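Local structure of hypothetical protein PH1789 (Pyrococcus horikoshii, 1WR2) at residues Q27-Y32 / A225-S230. The protein is of unknown function but contains a domain of the ATP-grasp fold family. Sequence-based numbering, arbitrary orientation.
Sequences QVLKAY and AVIVDS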
ATOM      1  N   GLN A  27      -1.678  -4.271  -7.706  1.00 37.15           N
ATOM      2  CA  GLN A  27      -2.386  -4.660  -8.916  1.00 38.49           C
ATOM      3  C   GLN A  27      -3.851  -4.858  -8.524  1.00 39.04           C
ATOM      4  O   GLN A  27      -4.757  -4.484  -9.262  1.00 37.43           O
ATOM      5  CB  GLN A  27      -1.816  -5.963  -9.476  1.00 39.97           C
ATOM      6  CG  GLN A  27      -0.521  -5.794 -10.264  1.00 43.48           C
ATOM      7  CD  GLN A  27       0.092  -7.126 -10.656  1.00 46.92           C
ATOM      8  OE1 GLN A  27       0.777  -7.769  -9.857  1.00 49.94           O
ATOM      9  NE2 GLN A  27      -0.169  -7.559 -11.883  1.00 48.92           N
ATOM     10  N   VAL A  28      -4.080  -5.454  -7.357  1.00 38.49           N
ATOM     11  CA  VAL A  28      -5.446  -5.664  -6.890  1.00 38.53           C
ATOM     12  C   VAL A  28      -6.099  -4.301  -6.657  1.00 37.85           C
ATOM     13  O   VAL A  28      -7.245  -4.067  -7.052  1.00 38.73           O
ATOM     14  CB  VAL A  28      -5.470  -6.464  -5.574  1.00 39.26           C
ATOM     15  CG1 VAL A  28      -6.894  -6.549  -5.042  1.00 40.44           C
ATOM     16  CG2 VAL A  28      -4.909  -7.858  -5.807  1.00 39.66           C
ATOM     17  N   LEU A  29      -5.355  -3.398  -6.031  1.00 34.93           N
ATOM     18  CA  LEU A  29      -5.859  -2.069  -5.743  1.00 35.91           C
ATOM     19  C   LEU A  29      -6.207  -1.301  -7.015  1.00 37.69           C
ATOM     20  O   LEU A  29      -7.290  -0.723  -7.114  1.00 39.12           O
ATOM     21  CB  LEU A  29      -4.843  -1.288  -4.903  1.00 33.60           C
ATOM     22  CG  LEU A  29      -4.452  -1.939  -3.563  1.00 32.07           C
ATOM     23  CD1 LEU A  29      -3.536  -1.000  -2.786  1.00 30.28           C
ATOM     24  CD2 LEU A  29      -5.689  -2.236  -2.739  1.00 28.62           C
ATOM     25  N   LYS A  30      -5.303  -1.303  -7.992  1.00 38.02           N
ATOM     26  CA  LYS A  30      -5.556  -0.602  -9.246  1.00 39.90           C
ATOM     27  C   LYS A  30      -6.786  -1.144  -9.974  1.00 39.88           C
ATOM     28  O   LYS A  30      -7.533  -0.384 -10.593  1.00 38.63           O
ATOM     29  CB  LYS A  30      -4.333  -0.691 -10.170  1.00 42.07           C
ATOM     30  CG  LYS A  30      -3.159   0.169  -9.723  1.00 47.55           C
ATOM     31  CD  LYS A  30      -2.025   0.183 -10.746  1.00 52.44           C
ATOM     32  CE  LYS A  30      -1.385  -1.182 -10.898  1.00 54.10           C
ATOM     33  NZ  LYS A  30      -0.225  -1.121 -11.828  1.00 56.88           N
ATOM     34  N   ALA A  31      -6.994  -2.455  -9.894  1.00 40.55           N
ATOM     35  CA  ALA A  31      -8.125  -3.097 -10.550  1.00 41.77           C
ATOM     36  C   ALA A  31      -9.446  -2.517 -10.059  1.00 44.36           C
ATOM     37  O   ALA A  31     -10.487  -2.689 -10.700  1.00 43.22           O
ATOM     38  CB  ALA A  31      -8.087  -4.602 -10.299  1.00 42.99           C
ATOM     39  N   TYR A  32      -9.399  -1.832  -8.915  1.00 43.61           N
ATOM     40  CA  TYR A  32     -10.589  -1.219  -8.341  1.00 42.93           C
ATOM     41  C   TYR A  32     -10.523   0.306  -8.390  1.00 41.63           C
ATOM     42  O   TYR A  32     -11.264   1.004  -7.699  1.00 40.64           O
ATOM     43  CB  TYR A  32     -10.798  -1.725  -6.909  1.00 42.75           C
ATOM     44  CG  TYR A  32     -11.526  -3.053  -6.858  1.00 42.65           C
ATOM     45  CD1 TYR A  32     -12.908  -3.103  -6.695  1.00 43.68           C
ATOM     46  CD2 TYR A  32     -10.842  -4.255  -7.033  1.00 42.26           C
ATOM     47  CE1 TYR A  32     -13.593  -4.320  -6.710  1.00 44.18           C
ATOM     48  CE2 TYR A  32     -11.517  -5.475  -7.050  1.00 43.72           C
ATOM     49  CZ  TYR A  32     -12.895  -5.495  -6.888  1.00 43.47           C
ATOM     50  OH  TYR A  32     -13.570  -6.692  -6.897  1.00 45.91           O
ATOM     51  N   ALA A 225      -5.460  11.947  -3.381  1.00 48.22           N
ATOM     52  CA  ALA A 225      -4.523  11.264  -2.498  1.00 46.35           C
ATOM     53  C   ALA A 225      -3.758  10.204  -3.280  1.00 45.46           C
ATOM     54  O   ALA A 225      -4.054   9.952  -4.450  1.00 46.15           O
ATOM     55  CB  ALA A 225      -5.280  10.617  -1.350  1.00 44.51           C
ATOM     56  N   VAL A 226      -2.784   9.576  -2.628  1.00 42.47           N
ATOM     57  CA  VAL A 226      -1.983   8.547  -3.277  1.00 41.08           C
ATOM     58  C   VAL A 226      -1.564   7.450  -2.292  1.00 39.70           C
ATOM     59  O   VAL A 226      -1.185   7.729  -1.155  1.00 39.16           O
ATOM     60  CB  VAL A 226      -0.725   9.170  -3.936  1.00 39.50           C
ATOM     61  CG1 VAL A 226       0.228   9.695  -2.876  1.00 39.23           C
ATOM     62  CG2 VAL A 226      -0.048   8.155  -4.829  1.00 41.65           C
ATOM     63  N   ILE A 227      -1.657   6.202  -2.736  1.00 37.82           N
ATOM     64  CA  ILE A 227      -1.287   5.044  -1.923  1.00 36.36           C
ATOM     65  C   ILE A 227       0.206   4.774  -2.102  1.00 35.55           C
ATOM     66  O   ILE A 227       0.672   4.554  -3.218  1.00 36.05           O
ATOM     67  CB  ILE A 227      -2.085   3.809  -2.360  1.00 34.00           C
ATOM     68  CG1 ILE A 227      -3.578   4.056  -2.124  1.00 33.29           C
ATOM     69  CG2 ILE A 227      -1.601   2.580  -1.616  1.00 34.32           C
ATOM     70  CD1 ILE A 227      -4.484   3.043  -2.809  1.00 32.49           C
ATOM     71  N   VAL A 228       0.954   4.784  -1.007  1.00 33.06           N
ATOM     72  CA  VAL A 228       2.391   4.571  -1.078  1.00 31.85           C
ATOM     73  C   VAL A 228       2.843   3.123  -0.947  1.00 32.72           C
ATOM     74  O   VAL A 228       3.782   2.694  -1.623  1.00 32.69           O
ATOM     75  CB  VAL A 228       3.105   5.444  -0.029  1.00 32.71           C
ATOM     76  CG1 VAL A 228       4.614   5.271  -0.130  1.00 33.74           C
ATOM     77  CG2 VAL A 228       2.719   6.902  -0.247  1.00 29.19           C
ATOM     78  N   ASP A 229       2.191   2.364  -0.077  1.00 33.40           N
ATOM     79  CA  ASP A 229       2.541   0.957   0.107  1.00 33.92           C
ATOM     80  C   ASP A 229       1.243   0.251   0.468  1.00 34.38           C
ATOM     81  O   ASP A 229       0.275   0.901   0.864  1.00 34.76           O
ATOM     82  CB  ASP A 229       3.551   0.799   1.246  1.00 34.72           C
ATOM     83  CG  ASP A 229       4.320  -0.513   1.175  1.00 37.69           C
ATOM     84  OD1 ASP A 229       3.787  -1.497   0.628  1.00 38.69           O
ATOM     85  OD2 ASP A 229       5.460  -0.569   1.678  1.00 37.12           O
ATOM     86  N   SER A 230       1.222  -1.067   0.336  1.00 34.37           N
ATOM     87  CA  SER A 230       0.031  -1.847   0.650  1.00 35.37           C
ATOM     88  C   SER A 230       0.385  -3.307   0.881  1.00 36.13           C
ATOM     89  O   SER A 230       1.350  -3.824   0.314  1.00 33.94           O
ATOM     90  CB  SER A 230      -0.983  -1.761  -0.497  1.00 33.50           C
ATOM     91  OG  SER A 230      -2.105  -2.603  -0.269  1.00 31.16           O
TER
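Leu29 reaches from helix 22-30 to strand 225-234 through a single methyl, a small instance of helix-on-sheet packing. Its CD1 carries the tight part of the contact, lying 3.3 Å from Ser230 OG and 3.5 Å from Ser230 CB. With CG anti to its own carbonyl carbon (chi1 -58°) and CD1 anti to CA (chi2 -175°), the leucine directs CD1 at the strand. The approach of hydroxyl to methyl is van der Waals packing; the polar need of Ser230 OG is met by the carbonyl oxygen of Asp212 on strand 208-218. The looser half is the meeting of Leu29 CD1 with Ile227 CD1 at 4.2 Å, methyl against methyl. Both segments belong to the ATP-grasp domain, and here the helix packs on its antiparallel sheet, Met211 and Leu213 of strand 208-218 and Leu200 of helix 187-203 also touching Leu29. Between Ile227 and Ser230 the strand is interrupted, and the CB of Asp229 points away from the helix: Asp229 OD1 accepts the N-H of Ser230, with N and OD1 2.6 Å apart, through its anti lone pair in a bent bond (131°), while OD2 forms a salt bridge with Lys71. Leu29, Ile227 and Ser230 are buried, whereas Lys30 is exposed and its end leads away from the strand.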